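Long-range contacts in cystalysin (Treponema denticola, PDB 1C7N), which is a pyridoxal-5'-phosphate-binding protein of the class I and II aminotransferase family, built as an assembly of two chains: residues P100-N104 / M128-Q133; G115-P121 / K136-L142; T150-L156 / E185-I189; H339-E343 / D355-I359. One frame throughout, in Å; residues are numbered along the deposited sequence.

Contact 1 (P100-N104 / M128-Q133)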
loop_
_atom_site.group_PDB
_atom_site.type_symbol
_atom_site.label_atom_id
_atom_site.label_comp_id
_atom_site.label_asym_id
_atom_site.label_seq_id
_atom_site.Cartn_x
_atom_site.Cartn_y
_atom_site.Cartn_z
ATOM N N PRO A 100 2.525 -6.873 -6.077
ATOM C CA PRO A 100 3.527 -5.803 -6.143
ATOM C C PRO A 100 4.917 -6.341 -5.787
ATOM O O PRO A 100 5.931 -5.883 -6.323
ATOM C CB PRO A 100 3.017 -4.788 -5.122
ATOM C CG PRO A 100 1.528 -4.946 -5.222
ATOM C CD PRO A 100 1.365 -6.459 -5.270
ATOM N N ALA A 101 4.962 -7.317 -4.881
ATOM C CA ALA A 101 6.234 -7.901 -4.477
ATOM C C ALA A 101 6.836 -8.669 -5.650
ATOM O O ALA A 101 8.053 -8.645 -5.855
ATOM C CB ALA A 101 6.038 -8.822 -3.289
ATOM N N VAL A 102 5.988 -9.344 -6.421
ATOM C CA VAL A 102 6.465 -10.092 -7.578
ATOM C C VAL A 102 6.984 -9.117 -8.636
ATOM O O VAL A 102 8.064 -9.315 -9.196
ATOM C CB VAL A 102 5.349 -10.975 -8.180
ATOM C CG1 VAL A 102 5.824 -11.597 -9.487
ATOM C CG2 VAL A 102 4.964 -12.067 -7.186
ATOM N N PHE A 103 6.218 -8.060 -8.903
ATOM C CA PHE A 103 6.639 -7.056 -9.875
ATOM C C PHE A 103 7.998 -6.510 -9.465
ATOM O O PHE A 103 8.869 -6.292 -10.309
ATOM C CB PHE A 103 5.638 -5.898 -9.940
ATOM C CG PHE A 103 4.607 -6.048 -11.019
ATOM C CD1 PHE A 103 3.573 -6.966 -10.894
ATOM C CD2 PHE A 103 4.675 -5.266 -12.171
ATOM C CE1 PHE A 103 2.617 -7.107 -11.896
ATOM C CE2 PHE A 103 3.726 -5.398 -13.182
ATOM C CZ PHE A 103 2.694 -6.319 -13.043
ATOM N N ASN A 104 8.166 -6.288 -8.164
ATOM C CA ASN A 104 9.412 -5.767 -7.625
ATOM C C ASN A 104 10.553 -6.761 -7.823
ATOM O O ASN A 104 11.688 -6.368 -8.093
ATOM C CB ASN A 104 9.254 -5.455 -6.136
ATOM C CG ASN A 104 10.436 -4.695 -5.577
ATOM O OD1 ASN A 104 10.777 -3.617 -6.069
ATOM N ND2 ASN A 104 11.073 -5.248 -4.552
ATOM N N MET A 128 1.655 -10.915 -16.390
ATOM C CA MET A 128 1.725 -9.463 -16.381
ATOM C C MET A 128 3.014 -8.928 -15.760
ATOM O O MET A 128 3.670 -8.058 -16.334
ATOM C CB MET A 128 0.511 -8.901 -15.635
ATOM C CG MET A 128 -0.828 -9.354 -16.211
ATOM S SD MET A 128 -2.231 -8.952 -15.146
ATOM C CE MET A 128 -2.200 -7.162 -15.207
ATOM N N ALA A 129 3.377 -9.451 -14.592
ATOM C CA ALA A 129 4.578 -9.004 -13.892
ATOM C C ALA A 129 5.823 -9.108 -14.761
ATOM O O ALA A 129 6.771 -8.332 -14.609
ATOM C CB ALA A 129 4.769 -9.821 -12.624
ATOM N N ILE A 130 5.811 -10.074 -15.672
ATOM C CA ILE A 130 6.943 -10.305 -16.550
ATOM C C ILE A 130 6.948 -9.454 -17.820
ATOM O O ILE A 130 7.788 -8.568 -17.965
ATOM C CB ILE A 130 7.030 -11.804 -16.929
ATOM C CG1 ILE A 130 7.212 -12.637 -15.655
ATOM C CG2 ILE A 130 8.190 -12.040 -17.898
ATOM C CD1 ILE A 130 7.067 -14.133 -15.857
ATOM N N LYS A 131 6.013 -9.704 -18.733
ATOM C CA LYS A 131 5.999 -8.957 -19.985
ATOM C C LYS A 131 5.684 -7.469 -19.872
ATOM O O LYS A 131 6.178 -6.672 -20.674
ATOM C CB LYS A 131 5.054 -9.617 -20.997
ATOM C CG LYS A 131 3.579 -9.545 -20.672
ATOM C CD LYS A 131 2.773 -10.120 -21.832
ATOM C CE LYS A 131 3.059 -9.359 -23.124
ATOM N NZ LYS A 131 2.480 -10.013 -24.335
ATOM N N ASN A 132 4.876 -7.086 -18.890
ATOM C CA ASN A 132 4.545 -5.678 -18.710
ATOM C C ASN A 132 5.796 -4.871 -18.378
ATOM O O ASN A 132 5.811 -3.651 -18.526
ATOM C CB ASN A 132 3.496 -5.509 -17.607
ATOM C CG ASN A 132 2.094 -5.842 -18.082
ATOM O OD1 ASN A 132 1.916 -6.517 -19.097
ATOM N ND2 ASN A 132 1.088 -5.381 -17.345
ATOM N N GLN A 133 6.845 -5.553 -17.925
ATOM C CA GLN A 133 8.102 -4.881 -17.605
ATOM C C GLN A 133 9.135 -5.243 -18.669
ATOM O O GLN A 133 10.342 -5.097 -18.474
ATOM C CB GLN A 133 8.596 -5.283 -16.211
ATOM C CG GLN A 133 7.624 -4.918 -15.092
ATOM C CD GLN A 133 8.257 -4.977 -13.715
ATOM O OE1 GLN A 133 9.115 -4.164 -13.381
ATOM N NE2 GLN A 133 7.836 -5.944 -12.910
#

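Contact 2 (G115-P121 / K136-L142)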
loop_
_atom_site.group_PDB
_atom_site.type_symbol
_atom_site.label_atom_id
_atom_site.label_comp_id
_atom_site.label_asym_id
_atom_site.label_seq_id
_atom_site.Cartn_x
_atom_site.Cartn_y
_atom_site.Cartn_z
ATOM N N GLY A 115 14.774 -13.664 -19.340
ATOM C CA GLY A 115 13.651 -14.577 -19.280
ATOM C C GLY A 115 13.329 -14.978 -17.852
ATOM O O GLY A 115 14.213 -15.030 -16.996
ATOM N N VAL A 116 12.050 -15.227 -17.593
ATOM C CA VAL A 116 11.571 -15.665 -16.285
ATOM C C VAL A 116 10.690 -16.885 -16.536
ATOM O O VAL A 116 9.743 -16.826 -17.323
ATOM C CB VAL A 116 10.731 -14.585 -15.576
ATOM C CG1 VAL A 116 10.134 -15.157 -14.291
ATOM C CG2 VAL A 116 11.599 -13.383 -15.255
ATOM N N ILE A 117 11.009 -17.987 -15.868
ATOM C CA ILE A 117 10.265 -19.227 -16.042
ATOM C C ILE A 117 9.078 -19.377 -15.100
ATOM O O ILE A 117 9.199 -19.191 -13.885
ATOM C CB ILE A 117 11.191 -20.445 -15.866
ATOM C CG1 ILE A 117 12.268 -20.432 -16.956
ATOM C CG2 ILE A 117 10.382 -21.736 -15.928
ATOM C CD1 ILE A 117 13.377 -21.432 -16.728
ATOM N N ILE A 118 7.931 -19.709 -15.685
ATOM C CA ILE A 118 6.697 -19.933 -14.942
ATOM C C ILE A 118 6.082 -21.242 -15.434
ATOM O O ILE A 118 6.238 -21.619 -16.600
ATOM C CB ILE A 118 5.666 -18.804 -15.164
ATOM C CG1 ILE A 118 5.375 -18.646 -16.659
ATOM C CG2 ILE A 118 6.169 -17.500 -14.537
ATOM C CD1 ILE A 118 4.163 -17.797 -16.953
ATOM N N ILE A 119 5.395 -21.934 -14.533
ATOM C CA ILE A 119 4.744 -23.194 -14.858
ATOM C C ILE A 119 3.273 -22.875 -15.124
ATOM O O ILE A 119 2.554 -22.409 -14.237
ATOM C CB ILE A 119 4.922 -24.195 -13.695
ATOM C CG1 ILE A 119 6.420 -24.477 -13.511
ATOM C CG2 ILE A 119 4.165 -25.477 -13.976
ATOM C CD1 ILE A 119 6.754 -25.413 -12.374
ATOM N N THR A 120 2.843 -23.122 -16.361
ATOM C CA THR A 120 1.492 -22.806 -16.811
ATOM C C THR A 120 0.579 -24.004 -17.084
ATOM O O THR A 120 1.050 -25.121 -17.272
ATOM C CB THR A 120 1.567 -21.975 -18.096
ATOM O OG1 THR A 120 2.174 -22.764 -19.124
ATOM C CG2 THR A 120 2.419 -20.724 -17.875
ATOM N N PRO A 121 -0.751 -23.780 -17.108
ATOM C CA PRO A 121 -1.408 -22.485 -16.883
ATOM C C PRO A 121 -1.223 -22.050 -15.437
ATOM O O PRO A 121 -0.899 -22.872 -14.580
ATOM C CB PRO A 121 -2.865 -22.778 -17.228
ATOM C CG PRO A 121 -3.013 -24.215 -16.818
ATOM C CD PRO A 121 -1.749 -24.823 -17.388
ATOM N N LYS A 136 11.022 -11.546 -20.688
ATOM C CA LYS A 136 10.448 -12.599 -21.520
ATOM C C LYS A 136 9.800 -13.720 -20.711
ATOM O O LYS A 136 10.430 -14.319 -19.842
ATOM C CB LYS A 136 11.517 -13.188 -22.446
ATOM C CG LYS A 136 12.302 -12.155 -23.256
ATOM C CD LYS A 136 11.396 -11.137 -23.936
ATOM C CE LYS A 136 10.395 -11.788 -24.876
ATOM N NZ LYS A 136 9.468 -10.774 -25.460
ATOM N N ILE A 137 8.535 -13.998 -21.006
ATOM C CA ILE A 137 7.812 -15.058 -20.316
ATOM C C ILE A 137 8.238 -16.407 -20.884
ATOM O O ILE A 137 8.011 -16.688 -22.059
ATOM C CB ILE A 137 6.287 -14.908 -20.499
ATOM C CG1 ILE A 137 5.821 -13.572 -19.914
ATOM C CG2 ILE A 137 5.568 -16.068 -19.829
ATOM C CD1 ILE A 137 4.354 -13.282 -20.136
ATOM N N ILE A 138 8.867 -17.232 -20.051
ATOM C CA ILE A 138 9.315 -18.556 -20.480
ATOM C C ILE A 138 8.375 -19.589 -19.870
ATOM O O ILE A 138 8.412 -19.851 -18.666
ATOM C CB ILE A 138 10.765 -18.842 -20.020
ATOM C CG1 ILE A 138 11.681 -17.683 -20.420
ATOM C CG2 ILE A 138 11.274 -20.128 -20.662
ATOM C CD1 ILE A 138 11.706 -17.400 -21.907
ATOM N N GLU A 139 7.529 -20.176 -20.709
ATOM C CA GLU A 139 6.550 -21.149 -20.249
ATOM C C GLU A 139 6.991 -22.603 -20.200
ATOM O O GLU A 139 7.534 -23.142 -21.167
ATOM C CB GLU A 139 5.292 -21.050 -21.111
ATOM C CG GLU A 139 4.624 -19.694 -21.071
ATOM C CD GLU A 139 3.478 -19.594 -22.050
ATOM O OE1 GLU A 139 2.535 -20.401 -21.948
ATOM O OE2 GLU A 139 3.525 -18.710 -22.925
ATOM N N CYS A 140 6.736 -23.236 -19.060
ATOM C CA CYS A 140 7.048 -24.641 -18.869
ATOM C C CYS A 140 5.699 -25.281 -18.539
ATOM O O CYS A 140 5.396 -25.578 -17.382
ATOM C CB CYS A 140 8.029 -24.820 -17.712
ATOM S SG CYS A 140 8.719 -26.488 -17.593
ATOM N N GLU A 141 4.893 -25.469 -19.578
ATOM C CA GLU A 141 3.554 -26.025 -19.462
ATOM C C GLU A 141 3.435 -27.297 -18.623
ATOM O O GLU A 141 4.262 -28.209 -18.710
ATOM C CB GLU A 141 2.984 -26.277 -20.859
ATOM C CG GLU A 141 1.524 -26.714 -20.870
ATOM C CD GLU A 141 0.558 -25.565 -20.646
ATOM O OE1 GLU A 141 -0.643 -25.839 -20.432
ATOM O OE2 GLU A 141 0.990 -24.393 -20.693
ATOM N N LEU A 142 2.389 -27.346 -17.806
ATOM C CA LEU A 142 2.122 -28.499 -16.957
ATOM C C LEU A 142 1.615 -29.653 -17.813
ATOM O O LEU A 142 0.948 -29.442 -18.832
ATOM C CB LEU A 142 1.059 -28.158 -15.912
ATOM C CG LEU A 142 1.445 -27.287 -14.716
ATOM C CD1 LEU A 142 0.190 -26.756 -14.050
ATOM C CD2 LEU A 142 2.280 -28.105 -13.737
#

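Contact 3 (T150-L156 / E185-I189). Unlike the reference sequence in segment 150-156: Q154 (reference Glu).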
loop_
_atom_site.group_PDB
_atom_site.type_symbol
_atom_site.label_atom_id
_atom_site.label_comp_id
_atom_site.label_asym_id
_atom_site.label_seq_id
_atom_site.Cartn_x
_atom_site.Cartn_y
_atom_site.Cartn_z
ATOM N N THR A 150 1.054 -32.410 -13.486
ATOM C CA THR A 150 2.415 -32.696 -13.041
ATOM C C THR A 150 3.437 -31.835 -13.786
ATOM O O THR A 150 3.142 -31.280 -14.845
ATOM C CB THR A 150 2.768 -34.185 -13.256
ATOM O OG1 THR A 150 2.477 -34.551 -14.614
ATOM C CG2 THR A 150 1.968 -35.066 -12.301
ATOM N N ILE A 151 4.638 -31.745 -13.225
ATOM C CA ILE A 151 5.725 -30.946 -13.790
ATOM C C ILE A 151 6.467 -31.632 -14.938
ATOM O O ILE A 151 6.737 -32.828 -14.882
ATOM C CB ILE A 151 6.767 -30.609 -12.700
ATOM C CG1 ILE A 151 6.091 -29.885 -11.531
ATOM C CG2 ILE A 151 7.887 -29.770 -13.286
ATOM C CD1 ILE A 151 5.508 -28.548 -11.885
ATOM N N ASP A 152 6.786 -30.874 -15.982
ATOM C CA ASP A 152 7.540 -31.416 -17.112
ATOM C C ASP A 152 9.005 -31.165 -16.759
ATOM O O ASP A 152 9.581 -30.152 -17.156
ATOM C CB ASP A 152 7.200 -30.680 -18.408
ATOM C CG ASP A 152 7.879 -31.295 -19.621
ATOM O OD1 ASP A 152 8.927 -31.956 -19.445
ATOM O OD2 ASP A 152 7.375 -31.103 -20.751
ATOM N N PHE A 153 9.602 -32.083 -16.008
ATOM C CA PHE A 153 10.986 -31.919 -15.573
ATOM C C PHE A 153 12.033 -31.854 -16.681
ATOM O O PHE A 153 12.978 -31.068 -16.590
ATOM C CB PHE A 153 11.343 -33.013 -14.567
ATOM C CG PHE A 153 10.495 -32.985 -13.326
ATOM C CD1 PHE A 153 9.479 -33.917 -13.137
ATOM C CD2 PHE A 153 10.701 -32.012 -12.351
ATOM C CE1 PHE A 153 8.678 -33.881 -11.995
ATOM C CE2 PHE A 153 9.906 -31.966 -11.205
ATOM C CZ PHE A 153 8.892 -32.904 -11.028
ATOM N N GLN A 154 11.876 -32.663 -17.723
ATOM C CA GLN A 154 12.832 -32.645 -18.823
ATOM C C GLN A 154 12.885 -31.247 -19.435
ATOM O O GLN A 154 13.963 -30.683 -19.636
ATOM C CB GLN A 154 12.440 -33.656 -19.902
ATOM C CG GLN A 154 12.295 -35.085 -19.408
ATOM C CD GLN A 154 12.105 -36.069 -20.549
ATOM O OE1 GLN A 154 11.256 -35.868 -21.420
ATOM N NE2 GLN A 154 12.893 -37.140 -20.547
ATOM N N LYS A 155 11.714 -30.691 -19.731
ATOM C CA LYS A 155 11.635 -29.357 -20.316
ATOM C C LYS A 155 12.140 -28.303 -19.336
ATOM O O LYS A 155 12.839 -27.368 -19.726
ATOM C CB LYS A 155 10.192 -29.032 -20.716
ATOM C CG LYS A 155 10.019 -27.621 -21.263
ATOM C CD LYS A 155 8.568 -27.304 -21.611
ATOM C CE LYS A 155 8.091 -28.077 -22.835
ATOM N NZ LYS A 155 6.738 -27.621 -23.274
ATOM N N LEU A 156 11.788 -28.456 -18.062
ATOM C CA LEU A 156 12.216 -27.495 -17.051
ATOM C C LEU A 156 13.736 -27.463 -16.917
ATOM O O LEU A 156 14.327 -26.388 -16.806
ATOM C CB LEU A 156 11.581 -27.814 -15.695
ATOM C CG LEU A 156 11.959 -26.878 -14.537
ATOM C CD1 LEU A 156 11.582 -25.439 -14.883
ATOM C CD2 LEU A 156 11.252 -27.322 -13.266
ATOM N N GLU A 185 8.691 -34.061 -5.886
ATOM C CA GLU A 185 8.598 -33.105 -6.984
ATOM C C GLU A 185 9.453 -31.879 -6.655
ATOM O O GLU A 185 10.189 -31.375 -7.503
ATOM C CB GLU A 185 7.137 -32.688 -7.197
ATOM C CG GLU A 185 6.206 -33.837 -7.556
ATOM C CD GLU A 185 4.744 -33.411 -7.655
ATOM O OE1 GLU A 185 4.210 -32.873 -6.661
ATOM O OE2 GLU A 185 4.130 -33.623 -8.725
ATOM N N LEU A 186 9.354 -31.403 -5.417
ATOM C CA LEU A 186 10.129 -30.247 -4.978
ATOM C C LEU A 186 11.629 -30.541 -4.980
ATOM O O LEU A 186 12.439 -29.642 -5.207
ATOM C CB LEU A 186 9.687 -29.799 -3.577
ATOM C CG LEU A 186 8.297 -29.157 -3.482
ATOM C CD1 LEU A 186 7.992 -28.776 -2.035
ATOM C CD2 LEU A 186 8.236 -27.929 -4.388
ATOM N N GLN A 187 11.995 -31.797 -4.725
ATOM C CA GLN A 187 13.400 -32.200 -4.718
ATOM C C GLN A 187 13.968 -32.105 -6.127
ATOM O O GLN A 187 15.055 -31.561 -6.327
ATOM C CB GLN A 187 13.547 -33.636 -4.200
ATOM C CG GLN A 187 13.288 -33.788 -2.702
ATOM C CD GLN A 187 14.412 -33.219 -1.845
ATOM O OE1 GLN A 187 14.193 -32.827 -0.696
ATOM N NE2 GLN A 187 15.622 -33.187 -2.394
ATOM N N LYS A 188 13.230 -32.630 -7.104
ATOM C CA LYS A 188 13.662 -32.596 -8.499
ATOM C C LYS A 188 13.844 -31.161 -8.977
ATOM O O LYS A 188 14.783 -30.852 -9.711
ATOM C CB LYS A 188 12.643 -33.290 -9.404
ATOM C CG LYS A 188 12.756 -34.803 -9.480
ATOM C CD LYS A 188 11.916 -35.319 -10.647
ATOM C CE LYS A 188 12.079 -36.811 -10.862
ATOM N NZ LYS A 188 11.356 -37.264 -12.094
ATOM N N ILE A 189 12.930 -30.285 -8.571
ATOM C CA ILE A 189 13.016 -28.888 -8.966
ATOM C C ILE A 189 14.203 -28.241 -8.262
ATOM O O ILE A 189 14.929 -27.451 -8.863
ATOM C CB ILE A 189 11.726 -28.122 -8.610
ATOM C CG1 ILE A 189 10.530 -28.789 -9.296
ATOM C CG2 ILE A 189 11.850 -26.655 -9.051
ATOM C CD1 ILE A 189 9.193 -28.175 -8.942
HETATM O O HOH W 1 5.308 -33.490 -11.068
#

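Contact 4 (H339-E343 / D355-I359)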
loop_
_atom_site.group_PDB
_atom_site.type_symbol
_atom_site.label_atom_id
_atom_site.label_comp_id
_atom_site.label_asym_id
_atom_site.label_seq_id
_atom_site.Cartn_x
_atom_site.Cartn_y
_atom_site.Cartn_z
ATOM N N HIS A 339 -13.478 -21.341 -25.786
ATOM C CA HIS A 339 -13.560 -20.518 -24.583
ATOM C C HIS A 339 -14.412 -19.256 -24.634
ATOM O O HIS A 339 -14.992 -18.876 -23.619
ATOM C CB HIS A 339 -12.163 -20.188 -24.028
ATOM C CG HIS A 339 -11.273 -19.443 -24.972
ATOM N ND1 HIS A 339 -10.604 -20.057 -26.009
ATOM C CD2 HIS A 339 -10.892 -18.143 -24.995
ATOM C CE1 HIS A 339 -9.844 -19.171 -26.625
ATOM N NE2 HIS A 339 -9.999 -18.001 -26.029
ATOM N N LYS A 340 -14.506 -18.604 -25.789
ATOM C CA LYS A 340 -15.326 -17.398 -25.876
ATOM C C LYS A 340 -16.803 -17.763 -25.740
ATOM O O LYS A 340 -17.562 -17.075 -25.053
ATOM C CB LYS A 340 -15.086 -16.668 -27.203
ATOM C CG LYS A 340 -13.642 -16.236 -27.417
ATOM C CD LYS A 340 -13.093 -15.450 -26.231
ATOM C CE LYS A 340 -13.865 -14.163 -25.996
ATOM N NZ LYS A 340 -13.278 -13.363 -24.873
ATOM N N ALA A 341 -17.206 -18.852 -26.391
ATOM C CA ALA A 341 -18.589 -19.307 -26.326
ATOM C C ALA A 341 -18.938 -19.743 -24.900
ATOM O O ALA A 341 -20.044 -19.488 -24.419
ATOM C CB ALA A 341 -18.812 -20.473 -27.305
ATOM N N MET A 342 -17.997 -20.412 -24.236
ATOM C CA MET A 342 -18.206 -20.883 -22.869
ATOM C C MET A 342 -18.477 -19.699 -21.955
ATOM O O MET A 342 -19.460 -19.678 -21.211
ATOM C CB MET A 342 -16.969 -21.636 -22.360
ATOM C CG MET A 342 -16.765 -23.015 -22.979
ATOM S SD MET A 342 -15.245 -23.807 -22.389
ATOM C CE MET A 342 -15.663 -24.006 -20.639
ATOM N N GLU A 343 -17.589 -18.716 -22.031
ATOM C CA GLU A 343 -17.671 -17.500 -21.237
ATOM C C GLU A 343 -19.029 -16.830 -21.417
ATOM O O GLU A 343 -19.676 -16.435 -20.451
ATOM C CB GLU A 343 -16.551 -16.560 -21.673
ATOM C CG GLU A 343 -16.495 -15.233 -20.957
ATOM C CD GLU A 343 -15.275 -14.451 -21.372
ATOM O OE1 GLU A 343 -15.178 -14.092 -22.564
ATOM O OE2 GLU A 343 -14.405 -14.210 -20.514
ATOM N N ASP A 355 -13.945 -17.894 -13.035
ATOM C CA ASP A 355 -12.781 -17.192 -13.519
ATOM C C ASP A 355 -12.512 -18.111 -14.704
ATOM O O ASP A 355 -12.035 -19.235 -14.535
ATOM C CB ASP A 355 -11.654 -17.210 -12.493
ATOM C CG ASP A 355 -11.345 -15.818 -11.965
ATOM O OD1 ASP A 355 -12.305 -15.042 -11.764
ATOM O OD2 ASP A 355 -10.156 -15.496 -11.749
ATOM N N GLU A 356 -12.886 -17.656 -15.897
ATOM C CA GLU A 356 -12.733 -18.460 -17.105
ATOM C C GLU A 356 -11.335 -19.038 -17.217
ATOM O O GLU A 356 -10.340 -18.325 -17.095
ATOM C CB GLU A 356 -13.089 -17.633 -18.346
ATOM C CG GLU A 356 -14.509 -17.059 -18.307
ATOM C CD GLU A 356 -15.600 -18.120 -18.389
ATOM O OE1 GLU A 356 -16.657 -17.938 -17.754
ATOM O OE2 GLU A 356 -15.416 -19.131 -19.095
ATOM N N GLY A 357 -11.275 -20.346 -17.452
ATOM C CA GLY A 357 -10.004 -21.040 -17.543
ATOM C C GLY A 357 -8.943 -20.439 -18.435
ATOM O O GLY A 357 -7.767 -20.420 -18.066
ATOM N N TYR A 358 -9.342 -19.926 -19.595
ATOM C CA TYR A 358 -8.378 -19.372 -20.544
ATOM C C TYR A 358 -7.549 -18.187 -20.058
ATOM O O TYR A 358 -6.467 -17.930 -20.592
ATOM C CB TYR A 358 -9.082 -19.008 -21.862
ATOM C CG TYR A 358 -9.876 -17.718 -21.850
ATOM C CD1 TYR A 358 -9.290 -16.518 -22.248
ATOM C CD2 TYR A 358 -11.215 -17.699 -21.463
ATOM C CE1 TYR A 358 -10.017 -15.329 -22.266
ATOM C CE2 TYR A 358 -11.954 -16.516 -21.472
ATOM C CZ TYR A 358 -11.348 -15.334 -21.878
ATOM O OH TYR A 358 -12.066 -14.162 -21.922
ATOM N N ILE A 359 -8.029 -17.467 -19.049
ATOM C CA ILE A 359 -7.275 -16.316 -18.566
ATOM C C ILE A 359 -5.982 -16.724 -17.865
ATOM O O ILE A 359 -5.104 -15.890 -17.639
ATOM C CB ILE A 359 -8.115 -15.437 -17.608
ATOM C CG1 ILE A 359 -8.310 -16.142 -16.263
ATOM C CG2 ILE A 359 -9.455 -15.125 -18.249
ATOM C CD1 ILE A 359 -9.077 -15.309 -15.245
HETATM O O HOH W 2 -13.788 -19.743 -21.055
#

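Contact 1 (P100-N104 / M128-Q133)
Helix 125-131 meets helix 98-109 through M128, whose backbone C lies 3.8 Å from F103 CZ and whose CB lies 4.3 Å from the same atom. A129 comes next and lies against F103, the central side chain of the contact: its CA rests over the face of the F103 ring, 3.5 Å from the centroid and 19° off the normal, a CH-pi contact. Its CB also touches F103 CE1 at 3.5 Å and V102 CG1 at 3.8 Å, and the small side chain lets the backbones close to 4.9 Å between the CA atoms of F103 and A129. I130 turns the other way, onto V116, I118 and I137 of the sheet. N132 adds a loose touch, its CB 4.4 Å from F103 CE2. Q133 then folds its amide back between the helices: NE2 donates to F103 O at 2.8 Å, almost straight at 176°, and to A129 O at 3.1 Å. The side chain of V102, which touches F233, is about 6 Å from the nearest atom of the bound pyridoxal-5'-phosphate, and F103 also packs on A267 of the second subunit. One amide thus serves a carbonyl on each helix, a directional polar link between two otherwise apolar surfaces.

Contact 2 (G115-P121 / K136-L142)
Strands 115-118 and 136-139 are the parallel pair of a beta-alpha-beta unit whose crossover carries helix 125-131, and they form one end of the large mixed sheet of the PLP-binding aminotransferase fold. The axes of these short segments approach to 4.7 Å, with their directions 34° apart. I138 lies centrally in the ladder. I138 N donates to V116 O at 2.9 Å. I118 N donates to I138 O at 3.0 Å. I138 CB meets I117 CG1 at 3.8 Å. V116 N to K136 O (2.9 Å) and C140 N to I118 O (3.0 Å) extend the alternation. I117 and I138 share one face, where L159 of helix 153-160 packs on both. On the other face I118 CD1 touches I137 CG2 at 3.6 Å, and I130 of the crossover helix covers V116, I118 and I137.

Past the regular strands the chains stay together. L142 N donates to T120 O at 2.7 Å, while L142 CD2 presses on I119 CG2 at 3.2 Å and L142 CD1 lies 4.3 Å from P121 CD. The backbone N of T120 is buried without a partner, 3.7 Å from C140 O. P121 follows through a cis peptide bond, and its O accepts from H174. T120, which has the largest area buried here, bonds through its side chain too: OG1 donates to E141 OE2 at 2.6 Å.

Contact 3 (T150-L156 / E185-I189)
A capped helix start packs here against helix 183-195, beside the large sheet of the PLP-binding fold. D152 is the N-cap of helix 153-160, its OD1 accepting from K155 N at 3.1 Å. One residue on, F153 points its side chain at the facing helix and fills the gap between the backbones, 7.5 Å apart at the CA atoms of F153 and I189. K188 lays its aliphatic chain across the F153 ring, with CD 3.6 Å from the centroid and 4° off the normal, a CH-pi contact. I189 CG1 meets the ring edge, 3.8 Å from F153 CE2, and lies 4.3 Å from L156 CD2. No direct hydrogen bond joins the segments; instead a water accepts from I151 N (2.9 Å) and donates to E185 OE2 (2.6 Å). E185 OE1 is held by K182 N and by a salt bridge to R179. I189 also packs on L168 and F170 of strand 165-171, an arrangement typical of neighbouring helices layered on one face of an alpha/beta sheet.

Contact 4 (H339-E343 / D355-I359)
This is a mixed aromatic and polar contact between the first turn of helix 339-350 and the short edge strand 355-356 with the 3-10 turn after it. Y358 is its centre. H339 points toward it and brings CD2 over the face of the tyrosine ring, 3.3 Å from Y358 CG; the two rings lie obliquely, with centroids 4.6 Å apart and planes at 41°. At the other end of the tyrosine, Y358 OH donates to E343 OE2 at 2.7 Å. K340 NZ makes a 3.1 Å salt bridge with E343 OE1 and a weak 3.3 Å hydrogen bond to Y358 OH, so lysine, glutamate and phenol meet in one cluster.

Strand 355-356 is an outer strand of the small three-stranded antiparallel sheet, alongside 367-371: D355 and G357 bond through their backbones to R369 and F367, and D355 also forms a salt bridge with R369. Helix 339-350 is followed in the chain by strand 355-356, and the side chains of H339, K340 and E343 bring its first turn against Y358 and E356 at the edge of that sheet. E356 points toward the helix, its OE2 3.5 Å from E343 CA and its CG 3.6 Å from E343 OE2. A water lies 3.0 Å from H339 O and 2.6 Å from E356 OE2, in the gap between the first helical turn and the strand.

Along the chain, contacts 1 and 2 interlock, their segments alternating, whereas contacts 3 and 4 follow in series. Contacts 1 and 2, with centres 14 Å apart, share the unit of strand 115-118, helix 125-131 and strand 136-139; where they touch, I130 CG2 lies 3.5 Å from I137 CG1. Contact 3, 13 Å from contact 2 between centres, continues this body: I119 CD1 meets I151 CD1 at 3.4 Å, and C140 SG lies 3.7 Å from L156 N. Contact 2 is thus the end pair of strands in the large sheet, and contacts 1 and 3 pair helices that pack on that sheet. Contact 4 belongs to the small antiparallel sheet, 20 Å from contact 2 and 28 Å from contact 3 between centres, and touches none of the others.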